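PDB 2P4G: bacterial bifunctional deaminase-reductase C-terminal domain-containing protein from Corynebacterium diphtheriae, which is probably an NADP-dependent reductase of the RibD C-terminal family, perhaps reducing a phosphoribosylamino-uracil intermediate of riboflavin biosynthesis. Local coordinates for residues 112-117 and 126-131; 154-159 and 166-171. All coordinates share one frame; numbering follows the deposited sequence.

Interaction 1: 112-117 and 126-131; sequences LTLLSK and ELFSPD. With EDO (1,2-ethanediol), chain E; EDO (1,2-ethanediol), chain N; EDO (1,2-ethanediol), chain O.
Leu-112 and Leu-114, on one side of a parallel strand in the dihydrofolate-reductase-like sheet of this RibD C-terminal domain, meet Leu-127 and Phe-128 from the loop that leads on toward strand 139-143. The contact is wholly apolar. Leu-112 holds CG anti to its backbone N (chi1 -177°), and its CD2 methyl reaches CD2 of Leu-127 at 3.7 Å, with Leu-127 CD1 slightly farther off; the two side chains cross at about a right angle, so one methyl rests against the forked end of the other leucine. Two residues along, Leu-114 CD1 approaches Phe-128 CZ at 4.1 Å, the two side chains coming from opposite directions and the methyl lying oblique to the ring. Branched leucines suit this buried side because their methyls bridge the gap between strand and loop, while the long, flat phenylalanine reaches in from a backbone set farther back. Leu-127 CB covers part of one face of the ring, 3.9 Å above its plane, and Phe-121 and Phe-123 also pack on Phe-128, so that three phenylalanines of the loop gather in a small aromatic cluster.

Polar groups lie at the margins. The loop is tied by Ser-129 N to Glu-126 O (3.1 Å), a bond closing the tight turn 126-129, which includes the short 3-10 segment. Ethanediol molecules, probably from the crystallisation liquor, accept bonds from the backbone N of Lys-117 and of Glu-126. Across the same turn Ser-129 OG donates to Glu-126 OE1 from above the carboxylate plane, 37° out of it; the 2.5 Å separation is short, and its exact value is doubtful at this resolution.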
loop_
_atom_site.group_PDB
_atom_site.type_symbol
_atom_site.label_atom_id
_atom_site.label_comp_id
_atom_site.label_asym_id
_atom_site.label_seq_id
_atom_site.Cartn_x
_atom_site.Cartn_y
_atom_site.Cartn_z
ATOM N N LEU A 112 -19.104 1.616 21.205
ATOM C CA LEU A 112 -18.087 0.661 20.793
ATOM C C LEU A 112 -18.711 -0.702 20.586
ATOM O O LEU A 112 -19.323 -1.257 21.500
ATOM C CB LEU A 112 -16.973 0.570 21.843
ATOM C CG LEU A 112 -15.784 -0.322 21.549
ATOM C CD1 LEU A 112 -15.053 0.098 20.245
ATOM C CD2 LEU A 112 -14.848 -0.305 22.758
ATOM N N THR A 113 -18.510 -1.244 19.388
ATOM C CA THR A 113 -19.082 -2.525 18.958
ATOM C C THR A 113 -17.958 -3.485 18.584
ATOM O O THR A 113 -17.132 -3.199 17.703
ATOM C CB THR A 113 -20.046 -2.344 17.751
ATOM O OG1 THR A 113 -21.003 -1.339 18.076
ATOM C CG2 THR A 113 -20.782 -3.652 17.391
ATOM N N LEU A 114 -17.923 -4.608 19.292
ATOM C CA LEU A 114 -16.813 -5.540 19.201
ATOM C C LEU A 114 -17.297 -6.807 18.583
ATOM O O LEU A 114 -18.293 -7.392 19.049
ATOM C CB LEU A 114 -16.263 -5.858 20.590
ATOM C CG LEU A 114 -15.682 -4.695 21.386
ATOM C CD1 LEU A 114 -15.275 -5.216 22.785
ATOM C CD2 LEU A 114 -14.475 -4.040 20.648
ATOM N N LEU A 115 -16.625 -7.204 17.505
ATOM C CA LEU A 115 -16.941 -8.420 16.788
ATOM C C LEU A 115 -16.027 -9.535 17.282
ATOM O O LEU A 115 -14.801 -9.448 17.184
ATOM C CB LEU A 115 -16.719 -8.200 15.292
ATOM C CG LEU A 115 -17.427 -7.011 14.645
ATOM C CD1 LEU A 115 -17.186 -7.023 13.137
ATOM C CD2 LEU A 115 -18.901 -7.007 14.931
ATOM N N SER A 116 -16.621 -10.591 17.811
ATOM C CA SER A 116 -15.866 -11.661 18.446
ATOM C C SER A 116 -16.527 -12.993 18.240
ATOM O O SER A 116 -17.586 -13.296 18.843
ATOM C CB SER A 116 -15.752 -11.395 19.961
ATOM O OG SER A 116 -15.063 -12.460 20.600
ATOM N N LYS A 117 -15.903 -13.835 17.443
ATOM C CA LYS A 117 -16.434 -15.175 17.292
ATOM C C LYS A 117 -16.099 -16.068 18.483
ATOM O O LYS A 117 -16.908 -16.890 18.864
ATOM C CB LYS A 117 -16.020 -15.783 15.941
ATOM C CG LYS A 117 -16.679 -15.041 14.726
ATOM C CD LYS A 117 -16.561 -15.803 13.405
ATOM C CE LYS A 117 -16.468 -14.848 12.207
ATOM N NZ LYS A 117 -16.777 -15.536 10.902
ATOM N N GLU A 126 -11.295 -2.308 31.884
ATOM C CA GLU A 126 -12.446 -1.516 32.321
ATOM C C GLU A 126 -13.617 -1.720 31.389
ATOM O O GLU A 126 -14.756 -1.592 31.816
ATOM C CB GLU A 126 -12.115 -0.020 32.398
ATOM C CG GLU A 126 -11.288 0.403 33.617
ATOM C CD GLU A 126 -12.054 0.352 34.924
ATOM O OE1 GLU A 126 -13.153 -0.255 34.958
ATOM O OE2 GLU A 126 -11.558 0.931 35.921
ATOM N N LEU A 127 -13.354 -2.042 30.122
ATOM C CA LEU A 127 -14.463 -2.377 29.207
ATOM C C LEU A 127 -15.392 -3.469 29.758
ATOM O O LEU A 127 -16.557 -3.521 29.379
ATOM C CB LEU A 127 -13.962 -2.808 27.830
ATOM C CG LEU A 127 -13.627 -1.706 26.824
ATOM C CD1 LEU A 127 -12.935 -2.367 25.611
ATOM C CD2 LEU A 127 -14.890 -0.897 26.445
ATOM N N PHE A 128 -14.877 -4.323 30.643
ATOM C CA PHE A 128 -15.678 -5.428 31.190
ATOM C C PHE A 128 -15.936 -5.348 32.686
ATOM O O PHE A 128 -16.390 -6.340 33.263
ATOM C CB PHE A 128 -15.094 -6.785 30.749
ATOM C CG PHE A 128 -15.022 -6.891 29.271
ATOM C CD1 PHE A 128 -16.173 -7.064 28.537
ATOM C CD2 PHE A 128 -13.833 -6.713 28.608
ATOM C CE1 PHE A 128 -16.138 -7.073 27.153
ATOM C CE2 PHE A 128 -13.783 -6.720 27.227
ATOM C CZ PHE A 128 -14.936 -6.905 26.497
ATOM N N SER A 129 -15.719 -4.166 33.293
ATOM C CA SER A 129 -16.125 -3.934 34.682
ATOM C C SER A 129 -17.632 -3.874 34.756
ATOM O O SER A 129 -18.260 -3.198 33.950
ATOM C CB SER A 129 -15.568 -2.639 35.277
ATOM O OG SER A 129 -14.153 -2.587 35.163
ATOM N N PRO A 130 -18.222 -4.571 35.743
ATOM C CA PRO A 130 -19.678 -4.604 35.909
ATOM C C PRO A 130 -20.330 -3.255 36.230
ATOM O O PRO A 130 -21.533 -3.090 36.050
ATOM C CB PRO A 130 -19.891 -5.590 37.056
ATOM C CG PRO A 130 -18.615 -5.777 37.686
ATOM C CD PRO A 130 -17.531 -5.384 36.754
ATOM N N ASP A 131 -19.543 -2.296 36.685
ATOM C CA ASP A 131 -20.074 -0.988 37.003
ATOM C C ASP A 131 -19.712 0.066 35.963
ATOM O O ASP A 131 -19.901 1.239 36.189
ATOM C CB ASP A 131 -19.581 -0.568 38.386
ATOM C CG ASP A 131 -18.079 -0.616 38.509
ATOM O OD1 ASP A 131 -17.386 -0.906 37.523
ATOM O OD2 ASP A 131 -17.596 -0.380 39.605
HETATM C C1 EDO E . -8.751 0.277 31.336
HETATM O O1 EDO E . -8.841 -0.964 30.643
HETATM C C2 EDO E . -9.376 1.378 30.507
HETATM O O2 EDO E . -8.681 2.593 30.789
HETATM C C1 EDO N . -11.853 -10.948 16.227
HETATM O O1 EDO N . -11.095 -9.927 15.564
HETATM C C2 EDO N . -12.977 -11.435 15.313
HETATM O O2 EDO N . -13.564 -12.621 15.877
HETATM C C1 EDO O . -18.189 -0.111 42.642
HETATM O O1 EDO O . -19.326 -0.505 41.848
HETATM C C2 EDO O . -17.547 -1.241 43.450
HETATM O O2 EDO O . -17.609 -0.945 44.856
#

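Interaction 2: 154-159 and 166-171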
loop_
_atom_site.group_PDB
_atom_site.type_symbol
_atom_site.label_atom_id
_atom_site.label_comp_id
_atom_site.label_asym_id
_atom_site.label_seq_id
_atom_site.Cartn_x
_atom_site.Cartn_y
_atom_site.Cartn_z
ATOM N N GLN A 154 -19.286 -20.615 28.218
ATOM C CA GLN A 154 -18.805 -20.096 29.512
ATOM C C GLN A 154 -18.431 -18.632 29.400
ATOM O O GLN A 154 -18.647 -17.854 30.321
ATOM C CB GLN A 154 -17.597 -20.894 30.017
ATOM C CG GLN A 154 -17.932 -22.266 30.658
ATOM C CD GLN A 154 -16.733 -23.223 30.660
ATOM N N ARG A 155 -17.887 -18.261 28.253
ATOM C CA ARG A 155 -17.499 -16.901 28.000
ATOM C C ARG A 155 -18.716 -15.998 27.821
ATOM O O ARG A 155 -18.784 -14.880 28.352
ATOM C CB ARG A 155 -16.620 -16.870 26.761
ATOM C CG ARG A 155 -15.232 -17.417 26.993
ATOM C CD ARG A 155 -14.453 -17.458 25.702
ATOM N NE ARG A 155 -13.185 -18.164 25.830
ATOM C CZ ARG A 155 -12.472 -18.600 24.799
ATOM N NH1 ARG A 155 -12.885 -18.391 23.558
ATOM N NH2 ARG A 155 -11.336 -19.245 25.004
ATOM N N LEU A 156 -19.678 -16.482 27.056
ATOM C CA LEU A 156 -20.934 -15.771 26.900
ATOM C C LEU A 156 -21.522 -15.496 28.280
ATOM O O LEU A 156 -21.863 -14.374 28.595
ATOM C CB LEU A 156 -21.895 -16.587 26.031
ATOM C CG LEU A 156 -23.274 -16.009 25.727
ATOM C CD1 LEU A 156 -23.188 -14.715 24.944
ATOM C CD2 LEU A 156 -24.065 -17.058 24.977
ATOM N N GLN A 157 -21.587 -16.517 29.117
ATOM C CA GLN A 157 -22.126 -16.363 30.464
ATOM C C GLN A 157 -21.388 -15.291 31.278
ATOM O O GLN A 157 -22.034 -14.464 31.932
ATOM C CB GLN A 157 -22.089 -17.706 31.201
ATOM C CG GLN A 157 -22.718 -17.677 32.588
ATOM C CD GLN A 157 -24.175 -17.290 32.538
ATOM O OE1 GLN A 157 -24.933 -17.855 31.751
ATOM N NE2 GLN A 157 -24.576 -16.301 33.362
ATOM N N LYS A 158 -20.053 -15.323 31.230
ATOM C CA LYS A 158 -19.217 -14.362 31.928
ATOM C C LYS A 158 -19.591 -12.963 31.490
ATOM O O LYS A 158 -19.741 -12.084 32.314
ATOM C CB LYS A 158 -17.724 -14.560 31.611
ATOM C CG LYS A 158 -17.079 -15.814 32.158
ATOM C CD LYS A 158 -15.760 -16.153 31.407
ATOM N N LEU A 159 -19.715 -12.751 30.182
ATOM C CA LEU A 159 -20.109 -11.435 29.667
ATOM C C LEU A 159 -21.464 -11.040 30.215
ATOM O O LEU A 159 -21.665 -9.921 30.662
ATOM C CB LEU A 159 -20.143 -11.430 28.137
ATOM C CG LEU A 159 -18.765 -11.473 27.475
ATOM C CD1 LEU A 159 -18.874 -11.780 25.992
ATOM C CD2 LEU A 159 -17.988 -10.168 27.715
ATOM N N VAL A 166 -24.731 -8.807 24.480
ATOM C CA VAL A 166 -24.191 -9.692 23.438
ATOM C C VAL A 166 -25.263 -10.136 22.450
ATOM O O VAL A 166 -26.252 -10.739 22.846
ATOM C CB VAL A 166 -23.564 -10.968 24.026
ATOM C CG1 VAL A 166 -22.858 -11.755 22.913
ATOM C CG2 VAL A 166 -22.593 -10.645 25.176
ATOM N N ILE A 167 -25.061 -9.830 21.172
ATOM C CA ILE A 167 -25.925 -10.299 20.132
ATOM C C ILE A 167 -25.248 -11.505 19.505
ATOM O O ILE A 167 -24.089 -11.410 19.070
ATOM C CB ILE A 167 -26.118 -9.262 19.026
ATOM C CG1 ILE A 167 -26.846 -8.015 19.546
ATOM C CG2 ILE A 167 -26.932 -9.873 17.871
ATOM C CD1 ILE A 167 -26.921 -6.896 18.495
ATOM N N VAL A 168 -25.963 -12.631 19.460
ATOM C CA VAL A 168 -25.470 -13.846 18.819
ATOM C C VAL A 168 -26.091 -13.961 17.436
ATOM O O VAL A 168 -27.279 -14.208 17.321
ATOM C CB VAL A 168 -25.836 -15.095 19.650
ATOM C CG1 VAL A 168 -25.306 -16.369 18.979
ATOM C CG2 VAL A 168 -25.305 -14.943 21.065
ATOM N N ALA A 169 -25.299 -13.741 16.395
ATOM C CA ALA A 169 -25.745 -13.985 15.023
ATOM C C ALA A 169 -25.931 -15.487 14.801
ATOM O O ALA A 169 -25.230 -16.287 15.404
ATOM C CB ALA A 169 -24.732 -13.419 14.018
ATOM N N PRO A 170 -26.923 -15.885 13.985
ATOM C CA PRO A 170 -27.003 -17.274 13.527
ATOM C C PRO A 170 -25.746 -17.780 12.838
ATOM O O PRO A 170 -24.932 -16.990 12.341
ATOM C CB PRO A 170 -28.167 -17.242 12.539
ATOM C CG PRO A 170 -29.041 -16.151 13.062
ATOM C CD PRO A 170 -28.087 -15.102 13.530
ATOM N N THR A 171 -25.607 -19.103 12.808
ATOM C CA THR A 171 -24.448 -19.762 12.201
ATOM C C THR A 171 -24.296 -19.362 10.727
ATOM O O THR A 171 -23.175 -19.129 10.248
ATOM C CB THR A 171 -24.574 -21.304 12.317
ATOM O OG1 THR A 171 -24.833 -21.668 13.685
ATOM C CG2 THR A 171 -23.302 -22.006 11.820
#
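Val-166, at the start of an edge strand, projects into the angle between Leu-156 and Leu-159, two residues one helical turn apart on a helix roughly antiparallel to that strand (150° between the axes of the two short segments, 10.4 Å at their closest). Its two methyls part to meet them. CG1 touches Leu-156 CD1 at 3.6 Å, whereas CG2 lies 3.9 Å from Leu-159 CB and nearly as close to Leu-159 CD1. A valine fits here because its fork starts at CB: the methyls can serve both leucines without a longer stem. Leu-156 leaves the helix across the line to the strand, but a first torsion near 180° (chi1 -179°) sets CG beside the carbonyl carbon and carries CD1 over the valine. That same methyl also stands 4.4 Å from Val-168 CG2, and so reaches, loosely, the second valine facing the helix. Leu-159 points more directly at the strand, crossing Val-166 at about a right angle.

This is helix-on-sheet packing within a beta-alpha-beta unit of strand 139-143, helix 150-162 and strand 166-169. Val-166 and Val-168 also touch Thr-142 on the neighbouring parallel strand, while Ile-167 turns the other way, onto helix 175-184, leaving the edge strand sandwiched between the two helices.

Overall arrangement
Interaction 1 closes before interaction 2 opens along the chain, and their centres lie about 12 Å apart on the same side of the chain's centre. Both rest on one mixed sheet: strand 111-115 and edge strand 166-169 flank strand 139-143, which separates them in the sheet order. The loop of interaction 1 and helix 150-162 of interaction 2 cover the same face of this part of the sheet and touch directly, Phe-128 CE1 lying 3.6 Å from Leu-159 CD2. Phe-123 adds to this junction by packing on both residues. The two contacts thus form one continuous apolar layer that joins the 116-138 connection and the edge beta-alpha-beta unit to the sheet.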